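Local atomic coordinates of lovastatin nonaketide synthase, polyketide synthase component (Aspergillus terreus, PDB entry 7CPX), a protein that builds the dihydromonacolin L precursor of lovastatin from nine malonyl-CoA units, using NADPH and S-adenosyl-L-methionine and working in complex with the partner LovC. Residues 570-580 with 877-885; 605-613 with 625-634. The protein carries 2 engineered substitutions. One frame throughout, in Å; residues are numbered along the deposited sequence.

Interaction 1: 570-580 with 877-885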
loop_
_atom_site.group_PDB
_atom_site.type_symbol
_atom_site.label_atom_id
_atom_site.label_comp_id
_atom_site.label_asym_id
_atom_site.label_seq_id
_atom_site.Cartn_x
_atom_site.Cartn_y
_atom_site.Cartn_z
ATOM N N TRP A 570 22.984 -26.621 -77.598
ATOM C CA TRP A 570 22.801 -25.206 -77.862
ATOM C C TRP A 570 24.085 -24.598 -78.404
ATOM O O TRP A 570 25.180 -25.120 -78.170
ATOM C CB TRP A 570 22.381 -24.478 -76.581
ATOM C CG TRP A 570 21.332 -25.206 -75.796
ATOM C CD1 TRP A 570 21.408 -25.595 -74.490
ATOM C CD2 TRP A 570 20.053 -25.644 -76.270
ATOM N NE1 TRP A 570 20.253 -26.239 -74.119
ATOM C CE2 TRP A 570 19.405 -26.284 -75.195
ATOM C CE3 TRP A 570 19.391 -25.554 -77.500
ATOM C CZ2 TRP A 570 18.129 -26.832 -75.311
ATOM C CZ3 TRP A 570 18.124 -26.098 -77.612
ATOM C CH2 TRP A 570 17.507 -26.728 -76.524
ATOM N N PRO A 571 23.993 -23.501 -79.151
ATOM C CA PRO A 571 25.211 -22.874 -79.676
ATOM C C PRO A 571 26.100 -22.351 -78.557
ATOM O O PRO A 571 25.622 -21.849 -77.537
ATOM C CB PRO A 571 24.675 -21.736 -80.552
ATOM C CG PRO A 571 23.320 -21.442 -80.010
ATOM C CD PRO A 571 22.781 -22.756 -79.532
ATOM N N GLY A 572 27.408 -22.475 -78.760
ATOM C CA GLY A 572 28.372 -21.896 -77.836
ATOM C C GLY A 572 28.285 -22.427 -76.422
ATOM O O GLY A 572 28.364 -21.647 -75.464
ATOM N N MET A 573 28.124 -23.737 -76.263
ATOM C CA MET A 573 28.119 -24.328 -74.934
ATOM C C MET A 573 29.541 -24.440 -74.397
ATOM O O MET A 573 30.495 -24.679 -75.142
ATOM C CB MET A 573 27.459 -25.707 -74.962
ATOM C CG MET A 573 25.996 -25.694 -75.385
ATOM S SD MET A 573 24.832 -25.574 -74.011
ATOM C CE MET A 573 25.018 -23.858 -73.534
ATOM N N LEU A 574 29.677 -24.257 -73.083
ATOM C CA LEU A 574 30.941 -24.278 -72.354
ATOM C C LEU A 574 31.871 -23.138 -72.746
ATOM O O LEU A 574 33.023 -23.120 -72.295
ATOM C CB LEU A 574 31.708 -25.595 -72.537
ATOM C CG LEU A 574 31.069 -26.891 -72.038
ATOM C CD1 LEU A 574 32.084 -28.025 -72.117
ATOM C CD2 LEU A 574 30.533 -26.745 -70.623
ATOM N N LYS A 575 31.421 -22.185 -73.564
ATOM C CA LYS A 575 32.306 -21.106 -73.987
ATOM C C LYS A 575 32.784 -20.296 -72.788
ATOM O O LYS A 575 33.965 -19.941 -72.693
ATOM C CB LYS A 575 31.593 -20.209 -74.999
ATOM C CG LYS A 575 30.368 -19.493 -74.452
ATOM C CD LYS A 575 29.658 -18.702 -75.537
ATOM C CE LYS A 575 28.503 -17.893 -74.970
ATOM N NZ LYS A 575 27.456 -18.758 -74.361
ATOM N N ASN A 576 31.877 -19.996 -71.858
ATOM C CA ASN A 576 32.262 -19.236 -70.674
ATOM C C ASN A 576 33.016 -20.111 -69.678
ATOM O O ASN A 576 33.991 -19.661 -69.064
ATOM C CB ASN A 576 31.024 -18.622 -70.024
ATOM C CG ASN A 576 30.150 -17.887 -71.019
ATOM O OD1 ASN A 576 28.981 -18.225 -71.204
ATOM N ND2 ASN A 576 30.714 -16.874 -71.667
ATOM N N LEU A 577 32.584 -21.363 -69.508
ATOM C CA LEU A 577 33.282 -22.266 -68.597
ATOM C C LEU A 577 34.717 -22.499 -69.046
ATOM O O LEU A 577 35.646 -22.468 -68.230
ATOM C CB LEU A 577 32.534 -23.596 -68.499
ATOM C CG LEU A 577 31.415 -23.681 -67.459
ATOM C CD1 LEU A 577 30.531 -24.888 -67.728
ATOM C CD2 LEU A 577 31.992 -23.758 -66.056
ATOM N N ILE A 578 34.918 -22.735 -70.343
ATOM C CA ILE A 578 36.261 -22.989 -70.853
ATOM C C ILE A 578 37.137 -21.753 -70.699
ATOM O O ILE A 578 38.309 -21.849 -70.317
ATOM C CB ILE A 578 36.189 -23.455 -72.317
ATOM C CG1 ILE A 578 35.522 -24.832 -72.387
ATOM C CG2 ILE A 578 37.583 -23.480 -72.934
ATOM C CD1 ILE A 578 35.192 -25.296 -73.790
ATOM N N GLU A 579 36.587 -20.577 -70.988
ATOM C CA GLU A 579 37.342 -19.334 -70.968
ATOM C C GLU A 579 37.348 -18.663 -69.600
ATOM O O GLU A 579 37.839 -17.537 -69.480
ATOM C CB GLU A 579 36.782 -18.367 -72.015
ATOM C CG GLU A 579 36.968 -18.833 -73.450
ATOM C CD GLU A 579 38.426 -18.883 -73.866
ATOM O OE1 GLU A 579 39.282 -18.387 -73.104
ATOM O OE2 GLU A 579 38.716 -19.419 -74.956
ATOM N N ALA A 580 36.813 -19.322 -68.573
ATOM C CA ALA A 580 36.800 -18.771 -67.224
ATOM C C ALA A 580 37.319 -19.722 -66.156
ATOM O O ALA A 580 37.581 -19.266 -65.037
ATOM C CB ALA A 580 35.380 -18.335 -66.836
ATOM N N LEU A 877 23.044 -26.561 -67.636
ATOM C CA LEU A 877 23.471 -25.783 -68.801
ATOM C C LEU A 877 22.209 -25.435 -69.583
ATOM O O LEU A 877 21.720 -26.240 -70.381
ATOM C CB LEU A 877 24.475 -26.549 -69.655
ATOM C CG LEU A 877 25.605 -25.716 -70.266
ATOM C CD1 LEU A 877 26.500 -25.129 -69.183
ATOM C CD2 LEU A 877 26.424 -26.552 -71.232
ATOM N N GLU A 878 21.686 -24.234 -69.347
ATOM C CA GLU A 878 20.417 -23.824 -69.921
ATOM C C GLU A 878 20.598 -23.404 -71.379
ATOM O O GLU A 878 21.701 -23.418 -71.932
ATOM C CB GLU A 878 19.803 -22.698 -69.092
ATOM C CG GLU A 878 19.109 -23.170 -67.823
ATOM C CD GLU A 878 20.073 -23.747 -66.807
ATOM O OE1 GLU A 878 21.213 -23.248 -66.719
ATOM O OE2 GLU A 878 19.691 -24.703 -66.100
ATOM N N ARG A 879 19.489 -23.025 -72.008
ATOM C CA ARG A 879 19.460 -22.700 -73.432
ATOM C C ARG A 879 19.897 -21.253 -73.616
ATOM O O ARG A 879 19.121 -20.322 -73.389
ATOM C CB ARG A 879 18.064 -22.942 -73.995
ATOM C CG ARG A 879 17.982 -22.960 -75.514
ATOM C CD ARG A 879 17.625 -21.598 -76.087
ATOM N NE ARG A 879 17.200 -21.699 -77.479
ATOM C CZ ARG A 879 18.019 -21.681 -78.523
ATOM N NH1 ARG A 879 19.328 -21.556 -78.375
ATOM N NH2 ARG A 879 17.511 -21.794 -79.747
ATOM N N GLY A 880 21.149 -21.061 -74.026
ATOM C CA GLY A 880 21.665 -19.735 -74.296
ATOM C C GLY A 880 22.077 -18.942 -73.078
ATOM O O GLY A 880 22.369 -17.748 -73.210
ATOM N N LYS A 881 22.112 -19.557 -71.901
ATOM C CA LYS A 881 22.486 -18.858 -70.682
ATOM C C LYS A 881 23.982 -19.008 -70.416
ATOM O O LYS A 881 24.666 -19.852 -70.997
ATOM C CB LYS A 881 21.681 -19.386 -69.494
ATOM C CG LYS A 881 20.194 -19.546 -69.770
ATOM C CD LYS A 881 19.585 -18.293 -70.380
ATOM C CE LYS A 881 18.082 -18.439 -70.548
ATOM N NZ LYS A 881 17.530 -17.453 -71.517
ATOM N N ASN A 882 24.487 -18.167 -69.518
ATOM C CA ASN A 882 25.899 -18.215 -69.162
ATOM C C ASN A 882 26.238 -19.559 -68.530
ATOM O O ASN A 882 25.504 -20.061 -67.673
ATOM C CB ASN A 882 26.238 -17.075 -68.202
ATOM C CG ASN A 882 27.680 -17.109 -67.744
ATOM O OD1 ASN A 882 28.046 -17.895 -66.870
ATOM N ND2 ASN A 882 28.509 -16.253 -68.330
ATOM N N ASP A 883 27.359 -20.143 -68.959
ATOM C CA ASP A 883 27.743 -21.463 -68.468
ATOM C C ASP A 883 28.035 -21.429 -66.973
ATOM O O ASP A 883 27.569 -22.291 -66.215
ATOM C CB ASP A 883 28.956 -21.969 -69.247
ATOM C CG ASP A 883 28.731 -21.962 -70.746
ATOM O OD1 ASP A 883 27.596 -22.248 -71.180
ATOM O OD2 ASP A 883 29.689 -21.667 -71.490
ATOM N N LEU A 884 28.808 -20.434 -66.525
ATOM C CA LEU A 884 29.082 -20.310 -65.098
ATOM C C LEU A 884 27.787 -20.144 -64.322
ATOM O O LEU A 884 27.581 -20.789 -63.288
ATOM C CB LEU A 884 30.011 -19.124 -64.822
ATOM C CG LEU A 884 31.371 -19.040 -65.520
ATOM C CD1 LEU A 884 31.887 -20.413 -65.913
ATOM C CD2 LEU A 884 31.294 -18.116 -66.723
ATOM N N ASP A 885 26.897 -19.279 -64.812
ATOM C CA ASP A 885 25.622 -19.076 -64.138
ATOM C C ASP A 885 24.795 -20.353 -64.138
ATOM O O ASP A 885 24.144 -20.673 -63.142
ATOM C CB ASP A 885 24.849 -17.937 -64.801
ATOM C CG ASP A 885 25.590 -16.615 -64.736
ATOM O OD1 ASP A 885 26.714 -16.588 -64.194
ATOM O OD2 ASP A 885 25.046 -15.603 -65.227
#
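With chi1 at -54°, the carboxylate of D883 swings away from its own carbonyl carbon and reaches the N-terminal turn of helix 575-578, close enough for a short aspartate, while R879, its CG anti to the backbone N (chi1 -166°), lays its aliphatic root across the indole of W570. D883 OD2 accepts the N-H of N576, OD2 to N 2.8 Å. The donor comes in on the anti side of the carboxylate, somewhat out of its plane, and the bond is bent. N576 answers in reverse: its OD1 receives D883 N in a weak bond of 3.4 Å, nearly straight at 169°. An asparagine suits this place because its amide can use both ends, and ND2 turns to a weak bond with E615. K575 NZ is 4.7 Å from D883 OD2, not in contact, but it and the helix start probably both favour a charged carboxylate there. K575 NZ bonds to G572 O, linking the two ends of a type II turn whose third residue, L574, takes the positive phi.

This is the malonyl-CoA:ACP transacylase domain, where residues 877-882 lead from strand 872-875, at the edge of a parallel sheet, into helix 883-898. N882 is the N-cap of that helix, its OD1 accepting D885 N at 2.7 Å.

At the outer end, R879 suits the flat indole: CG sits 3.4 Å from the centroid of the six-membered ring of W570, a CH-pi contact, and the guanidinium lies with one face over W570 CE3, offset toward its rim, as NH1 nears P571 CD. The indole NE1 is held by H851 O. Deeper in, flexible apolar chains meet: M573 and L877 come tip to tip, SD to CD2 at 3.3 Å, and L577 CD2 rests against L884 CD1.

Interaction 2: 605-613 with 625-634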
loop_
_atom_site.group_PDB
_atom_site.type_symbol
_atom_site.label_atom_id
_atom_site.label_comp_id
_atom_site.label_asym_id
_atom_site.label_seq_id
_atom_site.Cartn_x
_atom_site.Cartn_y
_atom_site.Cartn_z
ATOM N N SER A 605 38.681 -35.515 -85.737
ATOM C CA SER A 605 37.452 -34.787 -86.016
ATOM C C SER A 605 37.648 -33.350 -85.552
ATOM O O SER A 605 37.939 -33.109 -84.376
ATOM C CB SER A 605 36.269 -35.441 -85.308
ATOM O OG SER A 605 35.083 -34.688 -85.491
ATOM N N TRP A 606 37.499 -32.400 -86.474
ATOM C CA TRP A 606 37.983 -31.045 -86.242
ATOM C C TRP A 606 37.507 -30.515 -84.895
ATOM O O TRP A 606 36.338 -30.655 -84.526
ATOM C CB TRP A 606 37.532 -30.123 -87.376
ATOM C CG TRP A 606 38.109 -30.521 -88.700
ATOM C CD1 TRP A 606 37.423 -30.782 -89.850
ATOM C CD2 TRP A 606 39.495 -30.724 -89.007
ATOM N NE1 TRP A 606 38.295 -31.126 -90.855
ATOM C CE2 TRP A 606 39.573 -31.099 -90.362
ATOM C CE3 TRP A 606 40.678 -30.621 -88.266
ATOM C CZ2 TRP A 606 40.787 -31.370 -90.993
ATOM C CZ3 TRP A 606 41.880 -30.892 -88.893
ATOM C CH2 TRP A 606 41.925 -31.262 -90.243
ATOM N N THR A 607 38.437 -29.903 -84.166
ATOM C CA THR A 607 38.251 -29.589 -82.752
ATOM C C THR A 607 37.184 -28.515 -82.598
ATOM O O THR A 607 37.428 -27.332 -82.847
ATOM C CB THR A 607 39.571 -29.132 -82.138
ATOM O OG1 THR A 607 40.606 -30.065 -82.472
ATOM C CG2 THR A 607 39.452 -29.035 -80.623
ATOM N N LEU A 608 35.986 -28.929 -82.178
ATOM C CA LEU A 608 34.971 -27.964 -81.776
ATOM C C LEU A 608 35.392 -27.221 -80.518
ATOM O O LEU A 608 34.985 -26.073 -80.304
ATOM C CB LEU A 608 33.640 -28.675 -81.549
ATOM C CG LEU A 608 33.668 -29.715 -80.423
ATOM C CD1 LEU A 608 33.158 -29.128 -79.113
ATOM C CD2 LEU A 608 32.866 -30.940 -80.809
ATOM N N LEU A 609 36.203 -27.862 -79.674
ATOM C CA LEU A 609 36.640 -27.248 -78.427
ATOM C C LEU A 609 37.419 -25.962 -78.661
ATOM O O LEU A 609 37.490 -25.120 -77.759
ATOM C CB LEU A 609 37.494 -28.244 -77.638
ATOM C CG LEU A 609 36.805 -29.576 -77.321
ATOM C CD1 LEU A 609 37.819 -30.652 -76.963
ATOM C CD2 LEU A 609 35.798 -29.398 -76.198
ATOM N N ASP A 610 38.002 -25.793 -79.848
ATOM C CA ASP A 610 38.751 -24.590 -80.192
ATOM C C ASP A 610 38.192 -23.889 -81.423
ATOM O O ASP A 610 38.807 -22.932 -81.909
ATOM C CB ASP A 610 40.226 -24.934 -80.415
ATOM C CG ASP A 610 40.854 -25.618 -79.217
ATOM O OD1 ASP A 610 40.410 -25.353 -78.080
ATOM O OD2 ASP A 610 41.790 -26.420 -79.411
ATOM N N GLN A 611 37.047 -24.335 -81.942
ATOM C CA GLN A 611 36.484 -23.759 -83.157
ATOM C C GLN A 611 35.044 -23.306 -82.942
ATOM O O GLN A 611 34.622 -22.289 -83.499
ATOM C CB GLN A 611 36.552 -24.772 -84.303
ATOM C CG GLN A 611 37.967 -25.139 -84.718
ATOM C CD GLN A 611 38.002 -26.271 -85.726
ATOM O OE1 GLN A 611 36.961 -26.776 -86.147
ATOM N NE2 GLN A 611 39.204 -26.678 -86.118
ATOM N N PHE A 612 34.287 -24.051 -82.140
ATOM C CA PHE A 612 32.887 -23.741 -81.883
ATOM C C PHE A 612 32.600 -23.345 -80.444
ATOM O O PHE A 612 31.692 -22.544 -80.215
ATOM C CB PHE A 612 31.998 -24.938 -82.255
ATOM C CG PHE A 612 31.936 -25.206 -83.731
ATOM C CD1 PHE A 612 30.998 -24.567 -84.525
ATOM C CD2 PHE A 612 32.816 -26.093 -84.327
ATOM C CE1 PHE A 612 30.938 -24.809 -85.883
ATOM C CE2 PHE A 612 32.761 -26.338 -85.684
ATOM C CZ PHE A 612 31.821 -25.697 -86.464
ATOM N N MET A 613 33.340 -23.878 -79.472
ATOM C CA MET A 613 33.195 -23.469 -78.076
ATOM C C MET A 613 34.026 -22.210 -77.818
ATOM O O MET A 613 34.943 -22.179 -76.997
ATOM C CB MET A 613 33.601 -24.603 -77.145
ATOM C CG MET A 613 32.663 -25.797 -77.171
ATOM S SD MET A 613 33.035 -26.981 -75.863
ATOM C CE MET A 613 31.670 -28.126 -76.032
ATOM N N THR A 625 29.258 -34.205 -86.825
ATOM C CA THR A 625 30.687 -34.276 -86.538
ATOM C C THR A 625 31.079 -33.374 -85.379
ATOM O O THR A 625 32.055 -33.656 -84.676
ATOM C CB THR A 625 31.494 -33.892 -87.781
ATOM O OG1 THR A 625 31.186 -32.543 -88.156
ATOM C CG2 THR A 625 31.175 -34.821 -88.941
ATOM N N PHE A 626 30.351 -32.282 -85.176
ATOM C CA PHE A 626 30.603 -31.358 -84.078
ATOM C C PHE A 626 29.516 -31.385 -83.018
ATOM O O PHE A 626 29.819 -31.288 -81.829
ATOM C CB PHE A 626 30.743 -29.931 -84.619
ATOM C CG PHE A 626 31.711 -29.812 -85.760
ATOM C CD1 PHE A 626 32.927 -30.476 -85.727
ATOM C CD2 PHE A 626 31.399 -29.051 -86.873
ATOM C CE1 PHE A 626 33.817 -30.372 -86.777
ATOM C CE2 PHE A 626 32.286 -28.943 -87.926
ATOM C CZ PHE A 626 33.497 -29.605 -87.878
ATOM N N SER A 627 28.251 -31.526 -83.420
ATOM C CA SER A 627 27.165 -31.533 -82.446
ATOM C C SER A 627 27.286 -32.714 -81.491
ATOM O O SER A 627 27.087 -32.561 -80.280
ATOM C CB SER A 627 25.816 -31.561 -83.163
ATOM O OG SER A 627 25.687 -32.722 -83.963
ATOM N N GLN A 628 27.614 -33.906 -82.012
ATOM C CA GLN A 628 27.722 -35.068 -81.130
ATOM C C GLN A 628 28.886 -34.915 -80.160
ATOM O O GLN A 628 28.661 -34.938 -78.936
ATOM C CB GLN A 628 27.826 -36.348 -81.963
ATOM C CG GLN A 628 26.577 -36.659 -82.768
ATOM C CD GLN A 628 26.766 -37.838 -83.700
ATOM O OE1 GLN A 628 27.865 -38.379 -83.818
ATOM N NE2 GLN A 628 25.692 -38.243 -84.367
ATOM N N PRO A 629 30.131 -34.757 -80.614
ATOM C CA PRO A 629 31.225 -34.554 -79.653
ATOM C C PRO A 629 31.067 -33.301 -78.815
ATOM O O PRO A 629 31.535 -33.279 -77.673
ATOM C CB PRO A 629 32.474 -34.492 -80.542
ATOM C CG PRO A 629 31.977 -34.140 -81.887
ATOM C CD PRO A 629 30.614 -34.740 -82.005
ATOM N N LEU A 630 30.428 -32.251 -79.336
ATOM C CA LEU A 630 30.210 -31.056 -78.525
ATOM C C LEU A 630 29.352 -31.375 -77.308
ATOM O O LEU A 630 29.703 -31.025 -76.175
ATOM C CB LEU A 630 29.562 -29.955 -79.365
ATOM C CG LEU A 630 29.111 -28.709 -78.598
ATOM C CD1 LEU A 630 29.437 -27.451 -79.384
ATOM C CD2 LEU A 630 27.621 -28.768 -78.290
ATOM N N CYS A 631 28.221 -32.049 -77.523
ATOM C CA CYS A 631 27.362 -32.422 -76.405
ATOM C C CYS A 631 28.064 -33.408 -75.483
ATOM O O CYS A 631 27.925 -33.331 -74.254
ATOM C CB CYS A 631 26.052 -33.012 -76.925
ATOM S SG CYS A 631 24.880 -33.471 -75.627
ATOM N N CYS A 632 28.818 -34.350 -76.055
ATOM C CA CYS A 632 29.537 -35.308 -75.222
ATOM C C CYS A 632 30.538 -34.603 -74.316
ATOM O O CYS A 632 30.627 -34.908 -73.123
ATOM C CB CYS A 632 30.246 -36.341 -76.097
ATOM S SG CYS A 632 31.082 -37.639 -75.158
ATOM N N ALA A 633 31.298 -33.652 -74.865
ATOM C CA ALA A 633 32.256 -32.901 -74.063
ATOM C C ALA A 633 31.549 -32.046 -73.022
ATOM O O ALA A 633 32.021 -31.927 -71.886
ATOM C CB ALA A 633 33.126 -32.029 -74.967
ATOM N N VAL A 634 30.421 -31.437 -73.391
ATOM C CA VAL A 634 29.653 -30.651 -72.430
ATOM C C VAL A 634 29.273 -31.514 -71.236
ATOM O O VAL A 634 29.497 -31.144 -70.076
ATOM C CB VAL A 634 28.408 -30.051 -73.108
ATOM C CG1 VAL A 634 27.402 -29.590 -72.067
ATOM C CG2 VAL A 634 28.801 -28.903 -74.021
#
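The carbonyl oxygen of L608 is gripped by three backbone donors of the following turn: F612 N at 2.8 Å, M613 N at 2.9 Å and Q611 N at 3.2 Å. This pulls the loop into a compact coil, which turns L608, F612 and M613 toward helix 624-644. L608 itself, its CG between backbone N and carbonyl carbon (chi1 62°), drives its two methyls against the helix: CD1 lies 3.7 Å from L630 CB, and CD2 borders P629. Lacking an N-H, P629 suits the kink of the helix at this point.

F612 and F626 meet obliquely, ring planes 37° apart and centroids 4.7 Å from each other. F612 brings its CE2 corner over the rim of one F626 face, and T625 OG1 lies over the opposite face, so the F626 ring is sandwiched. The backbone and CB of W606 border F626 as well, around CE1.

M613, extended beyond CG, is long and slim enough to reach in with its methyl: CE is 3.7 Å from L630 CG and 3.6 Å from V634 CG2. Beside it, L609 CD2 lies 3.9 Å from the CB of the small A633.

Helix 624-644 belongs to the beta-alpha-beta crossover between neighbouring parallel strands 558-563 and 648-652, and Q628 O accepts from S657 in what appears to be the GxSxG nucleophile elbow of an acyltransferase.

Both contacts belong to the transacylase domain, their centres about 13 Å apart, and they meet around V634 and M613: L877 of interaction 1 packs on one methyl of V634, and M573 on the other, which M613 of interaction 2 also touches. I578 also touches M613, which ties helix 575-578 to the coil 605-613. Interaction 2 is mostly buried and mostly apolar across its interface, while the three-fold bonding of L608 O shapes the loop from within. Interaction 1 is more mixed: a leucine and methionine core, a carboxylate at a helix start, and an arginine-tryptophan contact at the surface. It joins residues 297 apart in sequence, whereas the segments of interaction 2 are only 12 apart.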